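Local coordinates for protein glycoside hydrolase family 81 (Clostridium thermocellum, PDB 6FOP) that probably hydrolyses beta-1,3-glucans such as laminarin, as a family 81 glycoside hydrolase of the Clostridium thermocellum cellulosome, at residues A[133-138]-A[223-228]; A[229-234]-A[244-249]; A[298-303]-A[524-529]. One frame throughout, in Å; residues are numbered along the deposited sequence.

How the contacts relate
From the N terminus, residues 133-138 run within a large antiparallel sheet; the chain then passes through more of that sheet, strands of a second sheet and helix 211-220 before 223-228 returns to them in contact 1, closing a loop of 84 residues. The same strand, 223-235, continues directly into contact 2, a hairpin with 240-251 that closes over nine residues. Strand 295-301, next to 240-251 in the sheet, supplies 298-303 for contact 3, whose partner 524-529, on helix 514-534, comes after 220 further residues. The three closures follow one another in series, neither nesting nor crossing. Through the three-stranded sheet they share, they tie the large sheet to the helical C-terminal domain.

Contact 1. Residues A[133-138]-A[223-228]; sequences YAYFVF and CFVTDT
Tyr135 and Phe224 exchange CH-pi contacts: CB of Tyr135 sits over the Phe224 ring, 3.8 Å from its centroid, while CA of Phe224 lies 4.0 Å from the centroid of the Tyr135 ring, over a face. The two side chains run past one another in opposite senses with their rings oblique, the planes 40° apart, and touch at Tyr135 CD1 and Phe224 CD1, 3.5 Å apart. Val225 extends the cover of the tyrosine face, its backbone N standing above the rim and its CG2 3.7 Å from Tyr135 OH. The carbonyl oxygen of Phe136 approaches the edge of the Phe224 ring, 3.5 Å from CE2. At the phenol end a water bridges the segments, accepting from Tyr135 OH at 2.7 Å and donating to Cys223 O. The backbones themselves remain apart: strands 133-138 and 223-228 pass at 86°, an orthogonal packing of an inner strand of the large antiparallel sheet against an outermost strand of the three-stranded sheet. Tyr135 has CG beside its backbone N (chi1 -49°), which sets CG toward 223-225. Further out, backbone bonds to Thr126 and Phe201 hold Tyr135 and Phe136 between strands 121-128 and 200-206. Tyr200 and Ser202 also pack on Phe224, and Val249 of the hairpin strand 240-251 backs Cys223 and Val225.

Contact 2. Residues A[229-234]-A[244-249]; sequences KVEWSY and TFTAEV
Val230 and Phe245 lie side by side on one face of the sheet, both pointing the same way, and CG1 of the valine touches one side of the phenylalanine ring, 3.5 Å from CD2 and 3.6 Å from CE2. Val230 CG1 stands anti to the carbonyl carbon (chi1 -62°), which sets this methyl beside the CD2-CE2 side of the Phe245 ring. Beyond the pair, Phe245 stacks on Phe296 and meets Tyr473 with the ring planes steeply inclined, while Val230 packs on Tyr522 of helix 514-534, so both side chains are buried. The two residues form a non-hydrogen-bonded pair of the antiparallel hairpin 223-235/240-251, flanked by the hydrogen-bonded pairs Lys229-Thr246 and Glu231-Thr244. In the first of these, Lys229 N reaches Thr246 O at 2.9 Å, and Thr246 N returns the bond to Lys229 O. In the second, Thr244 N donates to Glu231 O over 2.8 Å and Glu231 N to Thr244 O. Between these rungs Val230 CA brings a CH...O contact to Thr244 O, at 3.2 Å. Lys229, Glu231, Thr244 and Thr246 turn their side chains to the other face. There a water lies within hydrogen-bonding distance of Glu231 OE1 (2.9 Å), Thr246 OG1 (2.8 Å) and Lys229 O; counting partners beyond the two strands, it faces more acceptors than it can serve at once. In the conformer described, the lysine chain leads away from strand 244-249, bending at chi2 and again at chi4 (-80°), which sets NZ for its salt bridge with Asp227 OD1 two residues back on the same strand.

Contact 3. Residues A[298-303]-A[524-529]; sequences TVYRYH and YTTEVE
Tyr524 meets Tyr302 at the start of the helical segment: Tyr524 CD2 approaches the edge of the Tyr302 ring near that ring's plane, 4.2 Å from Tyr302 CE1. The two rings touch through carbon atoms, while Tyr524 OH bonds to Ala584 O and Tyr302 OH to Pro671 O. Thr525, in the conformer described, divides its two branches between Tyr302 and Tyr300, two residues apart on the other segment. OG1 lies 3.5 Å from Tyr302 CD1, the two side chains crossing at about a right angle, and is hydrogen-bonded to Ile521 O one turn back. CG2, anti to the backbone N, points to the strand and packs 3.7 Å from Tyr300 CB. Thr526 follows with OG1 at the edge of the Tyr300 ring, 4.0 Å from CE2; its hydroxyl is likewise bonded one turn back, to Tyr522 O. One turn on from Thr525, Glu529 lays its chain over the face of Tyr300. Glu529 CG stands directly above the ring centre, 3.6 Å from the centroid, in a CH-pi contact. The chain then bends at chi2 (-72°), placing Glu529 CD on the Tyr300 CD1 side of the ring, and the carboxylate is stacked nearly parallel to the ring, the planes 7° apart. A water bound by Arg301 N at 2.9 Å also gives a weak bond to Glu529 OE2. The far end of the same ring is held by a hydrogen bond from Tyr300 OH to His266 O. Strand 298-301 passes the helix at 93°, where the small antiparallel sheet abuts helix 514-534 of the C-terminal domain, which belongs to the six-hairpin clan and so probably forms an (alpha/alpha)6 barrel.

Contact 1. Residues A[133-138]-A[223-228]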
loop_
_atom_site.group_PDB
_atom_site.type_symbol
_atom_site.label_atom_id
_atom_site.label_comp_id
_atom_site.label_asym_id
_atom_site.label_seq_id
_atom_site.Cartn_x
_atom_site.Cartn_y
_atom_site.Cartn_z
ATOM N N TYR A 133 2.271 -14.123 18.100
ATOM C CA TYR A 133 2.603 -15.543 17.995
ATOM C C TYR A 133 3.265 -15.901 16.685
ATOM O O TYR A 133 3.047 -15.211 15.660
ATOM C CB TYR A 133 1.369 -16.408 18.091
ATOM C CG TYR A 133 0.627 -16.327 19.395
ATOM C CD1 TYR A 133 1.031 -17.110 20.505
ATOM C CD2 TYR A 133 -0.495 -15.544 19.540
ATOM C CE1 TYR A 133 0.337 -17.063 21.695
ATOM C CE2 TYR A 133 -1.186 -15.479 20.738
ATOM C CZ TYR A 133 -0.762 -16.258 21.825
ATOM O OH TYR A 133 -1.510 -16.198 22.992
ATOM N N ALA A 134 4.031 -17.002 16.692
ATOM C CA ALA A 134 4.373 -17.739 15.468
ATOM C C ALA A 134 4.095 -19.208 15.776
ATOM O O ALA A 134 4.293 -19.661 16.916
ATOM C CB ALA A 134 5.805 -17.533 15.019
ATOM N N TYR A 135 3.582 -19.918 14.785
ATOM C CA TYR A 135 3.059 -21.274 14.971
ATOM C C TYR A 135 3.826 -22.257 14.086
ATOM O O TYR A 135 4.148 -21.944 12.945
ATOM C CB TYR A 135 1.582 -21.330 14.596
ATOM C CG TYR A 135 0.714 -20.239 15.215
ATOM C CD1 TYR A 135 0.281 -20.300 16.514
ATOM C CD2 TYR A 135 0.347 -19.127 14.467
ATOM C CE1 TYR A 135 -0.506 -19.333 17.073
ATOM C CE2 TYR A 135 -0.443 -18.137 15.015
ATOM C CZ TYR A 135 -0.866 -18.206 16.304
ATOM O OH TYR A 135 -1.665 -17.208 16.836
ATOM N N PHE A 136 4.101 -23.456 14.628
ATOM C CA PHE A 136 4.938 -24.424 13.948
ATOM C C PHE A 136 4.366 -25.832 14.050
ATOM O O PHE A 136 3.782 -26.195 15.080
ATOM C CB PHE A 136 6.353 -24.435 14.557
ATOM C CG PHE A 136 7.036 -23.076 14.581
ATOM C CD1 PHE A 136 6.863 -22.217 15.645
ATOM C CD2 PHE A 136 7.826 -22.675 13.515
ATOM C CE1 PHE A 136 7.459 -20.958 15.653
ATOM C CE2 PHE A 136 8.420 -21.420 13.517
ATOM C CZ PHE A 136 8.241 -20.577 14.593
ATOM N N VAL A 137 4.589 -26.611 12.986
ATOM C CA VAL A 137 4.304 -28.050 13.014
ATOM C C VAL A 137 5.571 -28.747 12.535
ATOM O O VAL A 137 6.153 -28.373 11.514
ATOM C CB VAL A 137 3.101 -28.407 12.123
ATOM C CG1 VAL A 137 2.970 -29.935 11.986
ATOM C CG2 VAL A 137 1.836 -27.836 12.735
ATOM N N PHE A 138 5.986 -29.760 13.299
ATOM C CA PHE A 138 7.195 -30.543 13.035
ATOM C C PHE A 138 6.859 -31.944 12.516
ATOM O O PHE A 138 5.844 -32.540 12.901
ATOM C CB PHE A 138 8.005 -30.668 14.333
ATOM C CG PHE A 138 8.770 -29.438 14.663
ATOM C CD1 PHE A 138 8.122 -28.289 15.115
ATOM C CD2 PHE A 138 10.129 -29.411 14.495
ATOM C CE1 PHE A 138 8.856 -27.130 15.347
ATOM C CE2 PHE A 138 10.858 -28.266 14.744
ATOM C CZ PHE A 138 10.225 -27.139 15.184
ATOM N N CYS A 223 -4.191 -21.927 19.683
ATOM C CA CYS A 223 -5.180 -21.544 18.676
ATOM C C CYS A 223 -4.397 -21.082 17.460
ATOM O O CYS A 223 -4.063 -19.908 17.310
ATOM C CB CYS A 223 -6.095 -20.464 19.234
ATOM S SG CYS A 223 -7.180 -21.063 20.548
ATOM N N PHE A 224 -4.014 -22.025 16.623
ATOM C CA PHE A 224 -3.127 -21.738 15.494
ATOM C C PHE A 224 -3.922 -21.033 14.393
ATOM O O PHE A 224 -4.975 -21.504 13.976
ATOM C CB PHE A 224 -2.536 -23.036 14.945
ATOM C CG PHE A 224 -1.377 -23.591 15.747
ATOM C CD1 PHE A 224 -1.225 -23.358 17.111
ATOM C CD2 PHE A 224 -0.429 -24.379 15.097
ATOM C CE1 PHE A 224 -0.138 -23.883 17.802
ATOM C CE2 PHE A 224 0.642 -24.890 15.792
ATOM C CZ PHE A 224 0.790 -24.633 17.127
ATOM N N VAL A 225 -3.397 -19.899 13.917
ATOM C CA VAL A 225 -4.048 -19.172 12.825
ATOM C C VAL A 225 -3.813 -19.916 11.530
ATOM O O VAL A 225 -2.681 -20.154 11.149
ATOM C CB VAL A 225 -3.558 -17.721 12.734
ATOM C CG1 VAL A 225 -4.171 -17.051 11.510
ATOM C CG2 VAL A 225 -3.972 -16.971 13.980
ATOM N N THR A 226 -4.913 -20.301 10.868
ATOM C CA THR A 226 -4.863 -21.071 9.629
ATOM C C THR A 226 -5.378 -20.319 8.403
ATOM O O THR A 226 -5.206 -20.801 7.286
ATOM C CB THR A 226 -5.636 -22.398 9.779
ATOM O OG1 THR A 226 -6.951 -22.119 10.269
ATOM C CG2 THR A 226 -4.914 -23.288 10.778
ATOM N N ASP A 227 -5.946 -19.125 8.609
ATOM C CA ASP A 227 -6.346 -18.272 7.473
ATOM C C ASP A 227 -6.528 -16.860 8.015
ATOM O O ASP A 227 -6.835 -16.668 9.190
ATOM C CB ASP A 227 -7.632 -18.784 6.802
ATOM C CG ASP A 227 -7.831 -18.243 5.379
ATOM O OD1 ASP A 227 -6.912 -17.697 4.782
ATOM O OD2 ASP A 227 -8.953 -18.419 4.869
ATOM N N THR A 228 -6.342 -15.877 7.133
ATOM C CA THR A 228 -6.568 -14.473 7.443
ATOM C C THR A 228 -7.240 -13.825 6.221
ATOM O O THR A 228 -6.854 -14.098 5.067
ATOM C CB THR A 228 -5.286 -13.701 7.818
ATOM O OG1 THR A 228 -4.361 -13.703 6.728
ATOM C CG2 THR A 228 -4.637 -14.319 9.075
HETATM O O HOH W 1 -3.332 -17.838 18.890
#

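Contact 2. Residues A[229-234]-A[244-249]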
loop_
_atom_site.group_PDB
_atom_site.type_symbol
_atom_site.label_atom_id
_atom_site.label_comp_id
_atom_site.label_asym_id
_atom_site.label_seq_id
_atom_site.Cartn_x
_atom_site.Cartn_y
_atom_site.Cartn_z
ATOM N N LYS A 229 -8.238 -12.985 6.500
ATOM C CA LYS A 229 -9.076 -12.377 5.454
ATOM C C LYS A 229 -9.470 -10.968 5.796
ATOM O O LYS A 229 -9.880 -10.683 6.929
ATOM C CB LYS A 229 -10.374 -13.201 5.287
ATOM C CG LYS A 229 -10.197 -14.599 4.720
ATOM C CD LYS A 229 -10.151 -14.622 3.191
ATOM C CE LYS A 229 -9.405 -15.844 2.656
ATOM N NZ LYS A 229 -7.921 -15.572 2.750
ATOM N N VAL A 230 -9.427 -10.097 4.781
ATOM C CA VAL A 230 -10.086 -8.781 4.844
ATOM C C VAL A 230 -11.313 -8.750 3.959
ATOM O O VAL A 230 -11.358 -9.408 2.929
ATOM C CB VAL A 230 -9.169 -7.621 4.499
ATOM C CG1 VAL A 230 -8.034 -7.568 5.506
ATOM C CG2 VAL A 230 -8.661 -7.685 3.051
ATOM N N GLU A 231 -12.303 -7.972 4.400
ATOM C CA GLU A 231 -13.467 -7.644 3.583
ATOM C C GLU A 231 -13.742 -6.162 3.792
ATOM O O GLU A 231 -13.389 -5.612 4.836
ATOM C CB GLU A 231 -14.703 -8.427 4.013
ATOM C CG GLU A 231 -14.556 -9.916 4.136
ATOM C CD GLU A 231 -15.688 -10.444 5.002
ATOM O OE1 GLU A 231 -15.563 -10.532 6.268
ATOM O OE2 GLU A 231 -16.736 -10.673 4.421
ATOM N N TRP A 232 -14.355 -5.510 2.809
ATOM C CA TRP A 232 -14.631 -4.074 2.915
ATOM C C TRP A 232 -16.024 -3.734 2.430
ATOM O O TRP A 232 -16.619 -4.471 1.637
ATOM C CB TRP A 232 -13.602 -3.238 2.144
ATOM C CG TRP A 232 -13.475 -3.590 0.725
ATOM C CD1 TRP A 232 -14.240 -3.112 -0.320
ATOM C CD2 TRP A 232 -12.534 -4.493 0.146
ATOM N NE1 TRP A 232 -13.821 -3.663 -1.483
ATOM C CE2 TRP A 232 -12.778 -4.515 -1.241
ATOM C CE3 TRP A 232 -11.494 -5.285 0.669
ATOM C CZ2 TRP A 232 -12.039 -5.315 -2.110
ATOM C CZ3 TRP A 232 -10.761 -6.048 -0.195
ATOM C CH2 TRP A 232 -11.039 -6.066 -1.569
ATOM N N SER A 233 -16.508 -2.583 2.899
ATOM C CA SER A 233 -17.798 -2.063 2.479
ATOM C C SER A 233 -17.797 -0.539 2.466
ATOM O O SER A 233 -17.443 0.079 3.478
ATOM C CB SER A 233 -18.890 -2.591 3.419
ATOM O OG SER A 233 -20.147 -2.055 3.051
ATOM N N TYR A 234 -18.179 0.053 1.337
ATOM C CA TYR A 234 -18.407 1.485 1.223
ATOM C C TYR A 234 -19.889 1.710 1.460
ATOM O O TYR A 234 -20.735 1.118 0.762
ATOM C CB TYR A 234 -18.031 1.963 -0.177
ATOM C CG TYR A 234 -18.470 3.370 -0.537
ATOM C CD1 TYR A 234 -18.167 4.466 0.268
ATOM C CD2 TYR A 234 -19.210 3.598 -1.696
ATOM C CE1 TYR A 234 -18.550 5.765 -0.098
ATOM C CE2 TYR A 234 -19.592 4.870 -2.073
ATOM C CZ TYR A 234 -19.290 5.945 -1.268
ATOM O OH TYR A 234 -19.680 7.206 -1.706
ATOM N N THR A 244 -13.269 -5.255 7.658
ATOM C CA THR A 244 -13.270 -6.324 8.658
ATOM C C THR A 244 -12.029 -7.184 8.436
ATOM O O THR A 244 -11.699 -7.509 7.301
ATOM C CB THR A 244 -14.595 -7.117 8.581
ATOM O OG1 THR A 244 -15.672 -6.197 8.803
ATOM C CG2 THR A 244 -14.700 -8.190 9.652
ATOM N N PHE A 245 -11.351 -7.510 9.541
ATOM C CA PHE A 245 -10.161 -8.384 9.573
ATOM C C PHE A 245 -10.536 -9.628 10.347
ATOM O O PHE A 245 -11.028 -9.501 11.467
ATOM C CB PHE A 245 -9.021 -7.673 10.284
ATOM C CG PHE A 245 -8.624 -6.385 9.604
ATOM C CD1 PHE A 245 -9.309 -5.221 9.853
ATOM C CD2 PHE A 245 -7.572 -6.360 8.718
ATOM C CE1 PHE A 245 -8.955 -4.031 9.216
ATOM C CE2 PHE A 245 -7.222 -5.179 8.063
ATOM C CZ PHE A 245 -7.930 -4.029 8.314
ATOM N N THR A 246 -10.349 -10.800 9.744
ATOM C CA THR A 246 -10.747 -12.072 10.384
ATOM C C THR A 246 -9.621 -13.081 10.296
ATOM O O THR A 246 -9.053 -13.301 9.232
ATOM C CB THR A 246 -12.023 -12.633 9.729
ATOM O OG1 THR A 246 -13.031 -11.618 9.758
ATOM C CG2 THR A 246 -12.531 -13.863 10.474
ATOM N N ALA A 247 -9.305 -13.692 11.446
ATOM C CA ALA A 247 -8.371 -14.804 11.532
ATOM C C ALA A 247 -9.171 -16.054 11.849
ATOM O O ALA A 247 -10.029 -16.036 12.725
ATOM C CB ALA A 247 -7.344 -14.548 12.623
ATOM N N GLU A 248 -8.899 -17.120 11.123
ATOM C CA GLU A 248 -9.439 -18.434 11.418
ATOM C C GLU A 248 -8.423 -19.123 12.323
ATOM O O GLU A 248 -7.247 -19.127 12.005
ATOM C CB GLU A 248 -9.587 -19.229 10.120
ATOM C CG GLU A 248 -10.051 -20.651 10.257
ATOM C CD GLU A 248 -9.927 -21.386 8.928
ATOM O OE1 GLU A 248 -8.805 -21.856 8.560
ATOM O OE2 GLU A 248 -10.951 -21.465 8.243
ATOM N N VAL A 249 -8.892 -19.769 13.391
ATOM C CA VAL A 249 -8.016 -20.574 14.241
ATOM C C VAL A 249 -8.430 -22.047 14.280
ATOM O O VAL A 249 -9.622 -22.392 14.186
ATOM C CB VAL A 249 -7.898 -20.019 15.666
ATOM C CG1 VAL A 249 -7.310 -18.623 15.670
ATOM C CG2 VAL A 249 -9.213 -20.042 16.411
HETATM O O HOH W 2 -12.894 -10.351 7.319
#

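Contact 3. Residues A[298-303]-A[524-529]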
loop_
_atom_site.group_PDB
_atom_site.type_symbol
_atom_site.label_atom_id
_atom_site.label_comp_id
_atom_site.label_asym_id
_atom_site.label_seq_id
_atom_site.Cartn_x
_atom_site.Cartn_y
_atom_site.Cartn_z
ATOM N N THR A 298 -12.229 -1.687 11.232
ATOM C CA THR A 298 -11.896 -0.262 11.221
ATOM C C THR A 298 -12.973 0.408 10.383
ATOM O O THR A 298 -13.507 -0.196 9.422
ATOM C CB THR A 298 -10.512 0.011 10.604
ATOM O OG1 THR A 298 -10.483 -0.458 9.248
ATOM C CG2 THR A 298 -9.408 -0.634 11.402
ATOM N N VAL A 299 -13.247 1.671 10.706
ATOM C CA VAL A 299 -14.208 2.475 9.924
ATOM C C VAL A 299 -13.574 3.849 9.730
ATOM O O VAL A 299 -13.237 4.528 10.696
ATOM C CB VAL A 299 -15.585 2.618 10.614
ATOM C CG1 VAL A 299 -16.532 3.393 9.703
ATOM C CG2 VAL A 299 -16.186 1.235 10.899
ATOM N N TYR A 300 -13.396 4.226 8.464
ATOM C CA TYR A 300 -12.870 5.530 8.113
ATOM C C TYR A 300 -13.933 6.348 7.415
ATOM O O TYR A 300 -14.741 5.827 6.689
ATOM C CB TYR A 300 -11.682 5.351 7.178
ATOM C CG TYR A 300 -10.555 4.473 7.712
ATOM C CD1 TYR A 300 -10.022 4.655 8.979
ATOM C CD2 TYR A 300 -9.964 3.520 6.898
ATOM C CE1 TYR A 300 -8.975 3.845 9.449
ATOM C CE2 TYR A 300 -8.926 2.722 7.344
ATOM C CZ TYR A 300 -8.419 2.902 8.609
ATOM O OH TYR A 300 -7.390 2.091 9.023
ATOM N N ARG A 301 -13.852 7.656 7.557
ATOM C CA ARG A 301 -14.669 8.563 6.749
ATOM C C ARG A 301 -13.958 8.807 5.411
ATOM O O ARG A 301 -12.777 9.147 5.355
ATOM C CB ARG A 301 -14.908 9.867 7.491
ATOM C CG ARG A 301 -15.802 9.700 8.694
ATOM C CD ARG A 301 -16.390 11.017 9.183
ATOM N NE ARG A 301 -16.917 10.904 10.541
ATOM C CZ ARG A 301 -18.084 10.350 10.864
ATOM N NH1 ARG A 301 -18.883 9.834 9.929
ATOM N NH2 ARG A 301 -18.456 10.301 12.144
ATOM N N TYR A 302 -14.730 8.632 4.346
ATOM C CA TYR A 302 -14.318 8.952 2.995
ATOM C C TYR A 302 -14.785 10.375 2.708
ATOM O O TYR A 302 -15.914 10.730 3.034
ATOM C CB TYR A 302 -14.994 7.982 2.049
ATOM C CG TYR A 302 -14.859 8.286 0.569
ATOM C CD1 TYR A 302 -13.629 8.199 -0.085
ATOM C CD2 TYR A 302 -15.981 8.591 -0.183
ATOM C CE1 TYR A 302 -13.511 8.423 -1.436
ATOM C CE2 TYR A 302 -15.882 8.815 -1.547
ATOM C CZ TYR A 302 -14.648 8.726 -2.173
ATOM O OH TYR A 302 -14.549 8.938 -3.524
ATOM N N HIS A 303 -13.918 11.195 2.120
ATOM C CA HIS A 303 -14.206 12.611 1.906
ATOM C C HIS A 303 -14.441 12.985 0.459
ATOM O O HIS A 303 -14.458 14.187 0.128
ATOM C CB HIS A 303 -13.083 13.465 2.485
ATOM C CG HIS A 303 -12.947 13.296 3.957
ATOM N ND1 HIS A 303 -13.691 14.024 4.852
ATOM C CD2 HIS A 303 -12.203 12.439 4.695
ATOM C CE1 HIS A 303 -13.403 13.628 6.083
ATOM N NE2 HIS A 303 -12.497 12.678 6.011
ATOM N N TYR A 524 -7.919 3.585 -1.640
ATOM C CA TYR A 524 -7.623 4.996 -1.494
ATOM C C TYR A 524 -7.736 5.459 -0.055
ATOM O O TYR A 524 -6.816 6.075 0.501
ATOM C CB TYR A 524 -8.595 5.793 -2.386
ATOM C CG TYR A 524 -8.496 7.297 -2.245
ATOM C CD1 TYR A 524 -7.554 8.038 -2.949
ATOM C CD2 TYR A 524 -9.329 7.974 -1.375
ATOM C CE1 TYR A 524 -7.471 9.420 -2.785
ATOM C CE2 TYR A 524 -9.261 9.352 -1.234
ATOM C CZ TYR A 524 -8.328 10.069 -1.932
ATOM O OH TYR A 524 -8.270 11.426 -1.769
ATOM N N THR A 525 -8.875 5.180 0.567
ATOM C CA THR A 525 -9.127 5.654 1.913
ATOM C C THR A 525 -8.118 5.071 2.896
ATOM O O THR A 525 -7.580 5.766 3.754
ATOM C CB THR A 525 -10.576 5.327 2.303
ATOM O OG1 THR A 525 -11.485 5.888 1.317
ATOM C CG2 THR A 525 -10.915 5.899 3.651
ATOM N N THR A 526 -7.851 3.768 2.745
ATOM C CA THR A 526 -6.940 3.121 3.684
ATOM C C THR A 526 -5.498 3.626 3.477
ATOM O O THR A 526 -4.827 3.977 4.453
ATOM C CB THR A 526 -7.006 1.612 3.543
ATOM O OG1 THR A 526 -8.353 1.155 3.705
ATOM C CG2 THR A 526 -6.134 0.963 4.622
ATOM N N GLU A 527 -5.014 3.695 2.224
ATOM C CA GLU A 527 -3.669 4.198 2.007
ATOM C C GLU A 527 -3.483 5.603 2.542
ATOM O O GLU A 527 -2.456 5.912 3.159
ATOM C CB GLU A 527 -3.245 4.057 0.539
ATOM C CG GLU A 527 -1.745 4.244 0.347
ATOM C CD GLU A 527 -0.999 3.093 -0.318
ATOM O OE1 GLU A 527 -1.643 2.205 -0.938
ATOM O OE2 GLU A 527 0.251 3.059 -0.175
ATOM N N VAL A 528 -4.489 6.448 2.358
ATOM C CA VAL A 528 -4.402 7.807 2.881
ATOM C C VAL A 528 -4.236 7.768 4.417
ATOM O O VAL A 528 -3.421 8.504 4.986
ATOM C CB VAL A 528 -5.635 8.631 2.475
ATOM C CG1 VAL A 528 -5.727 9.914 3.296
ATOM C CG2 VAL A 528 -5.559 8.979 0.974
ATOM N N GLU A 529 -5.014 6.916 5.078
ATOM C CA GLU A 529 -4.914 6.810 6.549
ATOM C C GLU A 529 -3.510 6.353 6.973
ATOM O O GLU A 529 -2.918 6.913 7.923
ATOM C CB GLU A 529 -5.944 5.832 7.096
ATOM C CG GLU A 529 -7.364 6.323 7.000
ATOM C CD GLU A 529 -7.705 7.439 7.973
ATOM O OE1 GLU A 529 -7.101 7.525 9.073
ATOM O OE2 GLU A 529 -8.631 8.199 7.670
HETATM O O HOH W 3 -11.703 8.630 9.214
#